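Long-range contacts in nuclear RNA export factor 2 (Drosophila melanogaster, PDB 6MRK), which acts in fly ovaries with Panx, Piwi and Nxt1 to silence transposons cotranscriptionally, here represented by its NTF2-like domain bound to Nxt1/p15: residues Gln2-Asp8 with Gln113-Tyr119; Val128-Asp134 with Val152-Arg158. Residue numbers count along the deposited sequence, not the author numbering.

Interaction 1: residues Gln2-Asp8 with Gln113-Tyr119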
loop_
_atom_site.group_PDB
_atom_site.type_symbol
_atom_site.label_atom_id
_atom_site.label_comp_id
_atom_site.label_asym_id
_atom_site.label_seq_id
_atom_site.Cartn_x
_atom_site.Cartn_y
_atom_site.Cartn_z
ATOM N N GLN A 2 13.985 -8.846 -9.979
ATOM C CA GLN A 2 13.731 -7.830 -8.890
ATOM C C GLN A 2 14.125 -6.420 -9.351
ATOM O O GLN A 2 15.336 -6.195 -9.535
ATOM C CB GLN A 2 14.548 -8.161 -7.646
ATOM C CG GLN A 2 14.163 -9.483 -7.003
ATOM C CD GLN A 2 14.552 -9.495 -5.545
ATOM O OE1 GLN A 2 15.580 -8.937 -5.160
ATOM N NE2 GLN A 2 13.716 -10.098 -4.713
ATOM N N LYS A 3 13.157 -5.503 -9.497
ATOM C CA LYS A 3 13.435 -4.069 -9.791
ATOM C C LYS A 3 12.852 -3.180 -8.686
ATOM O O LYS A 3 11.681 -3.377 -8.285
ATOM C CB LYS A 3 12.908 -3.623 -11.155
ATOM C CG LYS A 3 13.890 -2.704 -11.862
ATOM C CD LYS A 3 13.342 -1.923 -13.017
ATOM C CE LYS A 3 12.914 -2.812 -14.161
ATOM N NZ LYS A 3 14.001 -3.691 -14.648
ATOM N N ASN A 4 13.663 -2.235 -8.214
ATOM C CA ASN A 4 13.257 -1.188 -7.249
ATOM C C ASN A 4 13.032 0.092 -8.051
ATOM O O ASN A 4 13.787 0.334 -8.990
ATOM C CB ASN A 4 14.302 -0.980 -6.150
ATOM C CG ASN A 4 14.461 -2.191 -5.261
ATOM O OD1 ASN A 4 13.517 -2.940 -5.055
ATOM N ND2 ASN A 4 15.655 -2.400 -4.731
ATOM N N PHE A 5 12.028 0.875 -7.683
ATOM C CA PHE A 5 11.800 2.222 -8.248
ATOM C C PHE A 5 12.300 3.278 -7.246
ATOM O O PHE A 5 12.173 3.085 -6.012
ATOM C CB PHE A 5 10.329 2.370 -8.634
ATOM C CG PHE A 5 10.031 3.696 -9.271
ATOM C CD1 PHE A 5 10.562 4.010 -10.508
ATOM C CD2 PHE A 5 9.276 4.646 -8.610
ATOM C CE1 PHE A 5 10.328 5.250 -11.082
ATOM C CE2 PHE A 5 9.048 5.888 -9.181
ATOM C CZ PHE A 5 9.576 6.190 -10.415
ATOM N N LEU A 6 12.913 4.340 -7.776
ATOM C CA LEU A 6 13.379 5.515 -7.003
ATOM C C LEU A 6 12.925 6.801 -7.693
ATOM O O LEU A 6 13.443 7.137 -8.736
ATOM C CB LEU A 6 14.897 5.473 -6.866
ATOM C CG LEU A 6 15.449 6.142 -5.616
ATOM C CD1 LEU A 6 14.568 5.873 -4.409
ATOM C CD2 LEU A 6 16.854 5.661 -5.350
ATOM N N CYS A 7 11.936 7.441 -7.090
ATOM C CA CYS A 7 11.474 8.841 -7.252
ATOM C C CYS A 7 12.605 9.800 -7.647
ATOM O O CYS A 7 12.529 10.449 -8.697
ATOM C CB CYS A 7 10.982 9.257 -5.872
ATOM S SG CYS A 7 9.578 10.367 -5.913
ATOM N N ASP A 8 13.584 9.907 -6.756
ATOM C CA ASP A 8 14.656 10.923 -6.720
ATOM C C ASP A 8 15.848 10.214 -6.093
ATOM O O ASP A 8 15.639 9.439 -5.159
ATOM C CB ASP A 8 14.234 12.157 -5.911
ATOM C CG ASP A 8 15.325 13.205 -5.730
ATOM O OD1 ASP A 8 16.518 12.826 -5.669
ATOM O OD2 ASP A 8 14.979 14.395 -5.655
ATOM N N GLN A 113 11.137 -5.643 -2.602
ATOM C CA GLN A 113 11.074 -4.739 -3.770
ATOM C C GLN A 113 10.429 -3.432 -3.328
ATOM O O GLN A 113 9.365 -3.480 -2.696
ATOM C CB GLN A 113 10.358 -5.428 -4.922
ATOM C CG GLN A 113 11.238 -6.497 -5.548
ATOM C CD GLN A 113 10.554 -7.279 -6.639
ATOM O OE1 GLN A 113 10.892 -7.160 -7.817
ATOM N NE2 GLN A 113 9.593 -8.095 -6.238
ATOM N N THR A 114 11.096 -2.331 -3.671
ATOM C CA THR A 114 10.903 -0.957 -3.162
ATOM C C THR A 114 10.268 -0.137 -4.282
ATOM O O THR A 114 10.598 -0.351 -5.458
ATOM C CB THR A 114 12.263 -0.443 -2.668
ATOM O OG1 THR A 114 12.149 -0.585 -1.256
ATOM C CG2 THR A 114 12.636 0.973 -3.077
ATOM N N ASP A 115 9.382 0.778 -3.938
ATOM C CA ASP A 115 8.891 1.805 -4.890
ATOM C C ASP A 115 8.753 3.111 -4.121
ATOM O O ASP A 115 7.783 3.229 -3.382
ATOM C CB ASP A 115 7.547 1.425 -5.526
ATOM C CG ASP A 115 7.581 0.182 -6.396
ATOM O OD1 ASP A 115 7.616 -0.924 -5.813
ATOM O OD2 ASP A 115 7.572 0.323 -7.649
ATOM N N VAL A 116 9.691 4.041 -4.265
ATOM C CA VAL A 116 9.535 5.405 -3.685
ATOM C C VAL A 116 8.815 6.248 -4.728
ATOM O O VAL A 116 9.329 6.360 -5.823
ATOM C CB VAL A 116 10.876 6.040 -3.277
ATOM C CG1 VAL A 116 10.645 7.399 -2.641
ATOM C CG2 VAL A 116 11.683 5.143 -2.345
ATOM N N MET A 117 7.654 6.796 -4.403
ATOM C CA MET A 117 6.732 7.337 -5.429
ATOM C C MET A 117 6.656 8.859 -5.333
ATOM O O MET A 117 6.356 9.467 -6.365
ATOM C CB MET A 117 5.331 6.748 -5.270
ATOM C CG MET A 117 5.318 5.222 -5.235
ATOM S SD MET A 117 5.618 4.375 -6.821
ATOM C CE MET A 117 4.597 5.329 -7.947
ATOM N N HIS A 118 6.872 9.443 -4.150
ATOM C CA HIS A 118 6.990 10.909 -3.938
ATOM C C HIS A 118 8.117 11.167 -2.956
ATOM O O HIS A 118 8.389 10.302 -2.118
ATOM C CB HIS A 118 5.693 11.523 -3.437
ATOM C CG HIS A 118 4.564 11.243 -4.364
ATOM N ND1 HIS A 118 3.269 11.018 -3.920
ATOM C CD2 HIS A 118 4.539 11.091 -5.704
ATOM C CE1 HIS A 118 2.491 10.768 -4.954
ATOM N NE2 HIS A 118 3.250 10.814 -6.065
ATOM N N TYR A 119 8.769 12.309 -3.084
ATOM C CA TYR A 119 9.812 12.715 -2.126
ATOM C C TYR A 119 10.065 14.207 -2.253
ATOM O O TYR A 119 10.422 14.639 -3.334
ATOM C CB TYR A 119 11.083 11.918 -2.369
ATOM C CG TYR A 119 12.210 12.298 -1.453
ATOM C CD1 TYR A 119 12.342 11.729 -0.205
ATOM C CD2 TYR A 119 13.149 13.232 -1.842
ATOM C CE1 TYR A 119 13.400 12.062 0.627
ATOM C CE2 TYR A 119 14.208 13.586 -1.026
ATOM C CZ TYR A 119 14.338 12.993 0.213
ATOM O OH TYR A 119 15.392 13.348 1.004
#
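An extended chain terminus can join a sheet edge with very few regular bridges, and residues 2-8 illustrate how. They run parallel to strand 113-119, the two end-to-end directions differing by 7°, and the three residues with most surface buried in the contact, F5, Q113 and C7, mark its middle and the regions on either side. Centrally, F5 N donates to T114 O at 2.9 Å and F5 O accepts from V116 N at 3.2 Å, so that one residue straddles D115 in the manner of a parallel bridge. The F5 side chain, on the same face of the sheet as D115, brings CD2 to 4.1 Å from M117 SD, an oblique Met-aromatic contact. Upstream, side chains replace regular backbone pairing: Q113 OE1 accepts from K3 N at 3.3 Å, and N4 OD1 takes T114 N at 2.9 Å. Downstream, C7 N still reaches V116 O at 3.1 Å, while the C7 side chain turns toward the partner strand and sets SG 3.3 Å from H118 CA. On the face opposite F5, L6 CD1 meets V116 CG2 at 3.6 Å.

In the NTF2-like fold, the short, weakly bonded strand 5-6 is the outermost on its side of the chain's sheet. Helix 12-27 packs against the face bearing L6, T114 and V116, through Y12, V15 and L19. The face of F5 and D115 meets NTF2-related export protein, where D115 hydrogen-bonds a polar side chain and salt-bridges a basic one. Strand 123-135 flanks 113-119 on its other edge, pairing with Q113, D115 and M117.

Interaction 2: residues Val128-Asp134 with Val152-Arg158; sequences VAGLLRD and VLLGFSR
The curved, mixed sheet of the NTF2-like fold is illustrated here by two antiparallel neighbours, 128-134 and 152-158, in unbroken register from V128-R158 to D134-V152. Both are extended; their axes approach to 4.4 Å, with 146° between N-to-C directions. Hydrogen-bonded pairs (V152-D134, L154-L132, F156-G130, R158-V128) take turns with non-hydrogen-bonded ones.

V152 opens with two bonds: V152 O accepts from D134 N at 2.5 Å, V152 N donates to D134 O at 2.8 Å. L153, on the other face, rests CD2 3.7 Å from R133 CB. L154 N donates to L132 O at 2.7 Å, and L154 CD1 lies 3.7 Å from D134 CB; the D134 carboxylate is salt-bridged to R65 of helix 59-70. G155 sits opposite L131. F156, chi1 p (83°), chi2 -89°, swings its ring across the neighbouring strand above G130, whose missing side chain makes room; L132, chi1 p, closes the remaining ring face by a CH-pi contact, CD2 3.8 Å from the F156 centroid. S157 faces A129, CA atoms 4.5 Å apart. The R158 guanidinium leads away to E183, while R158 N donates to V128 O at 2.9 Å and V128 N to R158 O at 2.8 Å.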
loop_
_atom_site.group_PDB
_atom_site.type_symbol
_atom_site.label_atom_id
_atom_site.label_comp_id
_atom_site.label_asym_id
_atom_site.label_seq_id
_atom_site.Cartn_x
_atom_site.Cartn_y
_atom_site.Cartn_z
ATOM N N VAL A 128 6.815 -1.148 -0.146
ATOM C CA VAL A 128 7.744 -2.308 -0.124
ATOM C C VAL A 128 6.901 -3.560 -0.402
ATOM O O VAL A 128 5.773 -3.650 0.101
ATOM C CB VAL A 128 8.513 -2.358 1.209
ATOM C CG1 VAL A 128 7.614 -2.722 2.372
ATOM C CG2 VAL A 128 9.690 -3.301 1.158
ATOM N N ALA A 129 7.385 -4.452 -1.255
ATOM C CA ALA A 129 6.791 -5.783 -1.501
ATOM C C ALA A 129 7.845 -6.814 -1.105
ATOM O O ALA A 129 9.017 -6.683 -1.536
ATOM C CB ALA A 129 6.389 -5.909 -2.953
ATOM N N GLY A 130 7.483 -7.783 -0.283
ATOM C CA GLY A 130 8.484 -8.766 0.162
ATOM C C GLY A 130 7.870 -10.056 0.657
ATOM O O GLY A 130 6.690 -10.338 0.336
ATOM N N LEU A 131 8.674 -10.808 1.401
ATOM C CA LEU A 131 8.291 -12.105 1.980
ATOM C C LEU A 131 8.693 -12.055 3.448
ATOM O O LEU A 131 9.800 -11.554 3.754
ATOM C CB LEU A 131 9.008 -13.218 1.213
ATOM C CG LEU A 131 8.871 -14.613 1.819
ATOM C CD1 LEU A 131 8.435 -15.629 0.773
ATOM C CD2 LEU A 131 10.165 -15.055 2.493
ATOM N N LEU A 132 7.794 -12.498 4.321
ATOM C CA LEU A 132 8.099 -12.633 5.760
ATOM C C LEU A 132 7.643 -14.003 6.245
ATOM O O LEU A 132 6.822 -14.669 5.570
ATOM C CB LEU A 132 7.460 -11.499 6.567
ATOM C CG LEU A 132 5.961 -11.247 6.389
ATOM C CD1 LEU A 132 5.115 -12.259 7.146
ATOM C CD2 LEU A 132 5.613 -9.840 6.865
ATOM N N ARG A 133 8.230 -14.420 7.358
ATOM C CA ARG A 133 7.836 -15.665 8.042
ATOM C C ARG A 133 6.995 -15.254 9.248
ATOM O O ARG A 133 7.474 -14.443 10.056
ATOM C CB ARG A 133 9.055 -16.514 8.403
ATOM C CG ARG A 133 8.727 -17.595 9.419
ATOM C CD ARG A 133 9.897 -18.485 9.782
ATOM N NE ARG A 133 11.087 -17.742 10.182
ATOM C CZ ARG A 133 12.266 -17.763 9.554
ATOM N NH1 ARG A 133 12.455 -18.511 8.478
ATOM N NH2 ARG A 133 13.272 -17.046 10.030
ATOM N N ASP A 134 5.762 -15.748 9.303
ATOM C CA ASP A 134 4.907 -15.698 10.517
ATOM C C ASP A 134 5.386 -16.797 11.479
ATOM O O ASP A 134 5.521 -17.975 11.067
ATOM C CB ASP A 134 3.417 -15.790 10.166
ATOM C CG ASP A 134 2.472 -15.696 11.358
ATOM O OD1 ASP A 134 2.880 -16.080 12.474
ATOM O OD2 ASP A 134 1.322 -15.261 11.160
ATOM N N VAL A 152 5.175 -20.039 9.155
ATOM C CA VAL A 152 4.359 -19.771 7.924
ATOM C C VAL A 152 4.992 -18.631 7.121
ATOM O O VAL A 152 5.007 -17.490 7.619
ATOM C CB VAL A 152 2.881 -19.452 8.234
ATOM C CG1 VAL A 152 1.993 -19.501 6.991
ATOM C CG2 VAL A 152 2.314 -20.374 9.293
ATOM N N LEU A 153 5.437 -18.919 5.897
ATOM C CA LEU A 153 5.849 -17.876 4.930
ATOM C C LEU A 153 4.614 -17.158 4.389
ATOM O O LEU A 153 3.679 -17.814 3.950
ATOM C CB LEU A 153 6.608 -18.516 3.775
ATOM C CG LEU A 153 7.879 -19.262 4.161
ATOM C CD1 LEU A 153 8.794 -19.369 2.948
ATOM C CD2 LEU A 153 8.601 -18.587 5.324
ATOM N N LEU A 154 4.639 -15.838 4.384
ATOM C CA LEU A 154 3.552 -15.045 3.775
ATOM C C LEU A 154 4.143 -14.069 2.775
ATOM O O LEU A 154 5.309 -13.662 2.965
ATOM C CB LEU A 154 2.805 -14.321 4.888
ATOM C CG LEU A 154 2.020 -15.257 5.796
ATOM C CD1 LEU A 154 1.751 -14.591 7.130
ATOM C CD2 LEU A 154 0.730 -15.707 5.109
ATOM N N GLY A 155 3.359 -13.738 1.748
ATOM C CA GLY A 155 3.591 -12.542 0.922
ATOM C C GLY A 155 3.080 -11.335 1.672
ATOM O O GLY A 155 2.227 -11.514 2.547
ATOM N N PHE A 156 3.619 -10.154 1.399
ATOM C CA PHE A 156 3.128 -8.909 2.029
ATOM C C PHE A 156 3.550 -7.699 1.211
ATOM O O PHE A 156 4.519 -7.744 0.462
ATOM C CB PHE A 156 3.622 -8.800 3.468
ATOM C CG PHE A 156 5.009 -8.245 3.606
ATOM C CD1 PHE A 156 6.102 -9.081 3.575
ATOM C CD2 PHE A 156 5.213 -6.889 3.781
ATOM C CE1 PHE A 156 7.382 -8.576 3.724
ATOM C CE2 PHE A 156 6.493 -6.383 3.918
ATOM C CZ PHE A 156 7.576 -7.228 3.886
ATOM N N SER A 157 2.750 -6.659 1.361
ATOM C CA SER A 157 2.991 -5.287 0.889
ATOM C C SER A 157 2.928 -4.419 2.140
ATOM O O SER A 157 2.091 -4.726 3.017
ATOM C CB SER A 157 1.957 -4.853 -0.125
ATOM O OG SER A 157 2.140 -5.496 -1.380
ATOM N N ARG A 158 3.782 -3.400 2.214
ATOM C CA ARG A 158 3.602 -2.249 3.124
ATOM C C ARG A 158 3.718 -0.942 2.339
ATOM O O ARG A 158 4.736 -0.731 1.689
ATOM C CB ARG A 158 4.570 -2.361 4.294
ATOM C CG ARG A 158 3.795 -2.578 5.573
ATOM C CD ARG A 158 4.679 -2.858 6.750
ATOM N NE ARG A 158 4.022 -2.367 7.959
ATOM C CZ ARG A 158 3.945 -3.025 9.113
ATOM N NH1 ARG A 158 3.328 -2.461 10.139
ATOM N NH2 ARG A 158 4.457 -4.243 9.239
#

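The two contacts belong to one sheet and show how pairing changes from edge to interior. Interaction 2 is largely buried, its centre about 10 Å from that of the chain, and rests on regular antiparallel backbone bonds with an aromatic and aliphatic cluster on one face. Interaction 1, about 16 Å out by the same measure, is parallel, partly exposed and less regular, recruiting amide side chains for two of its five hydrogen bonds and adjoining the partner protein more extensively. Strands 104-119 and 123-135 connect them: although the contact centres are about 18 Å apart, Q113 N lies 2.6 Å from A129 O, a probable hydrogen bond, and V128 CG2 packs 3.9 Å from Q113 O.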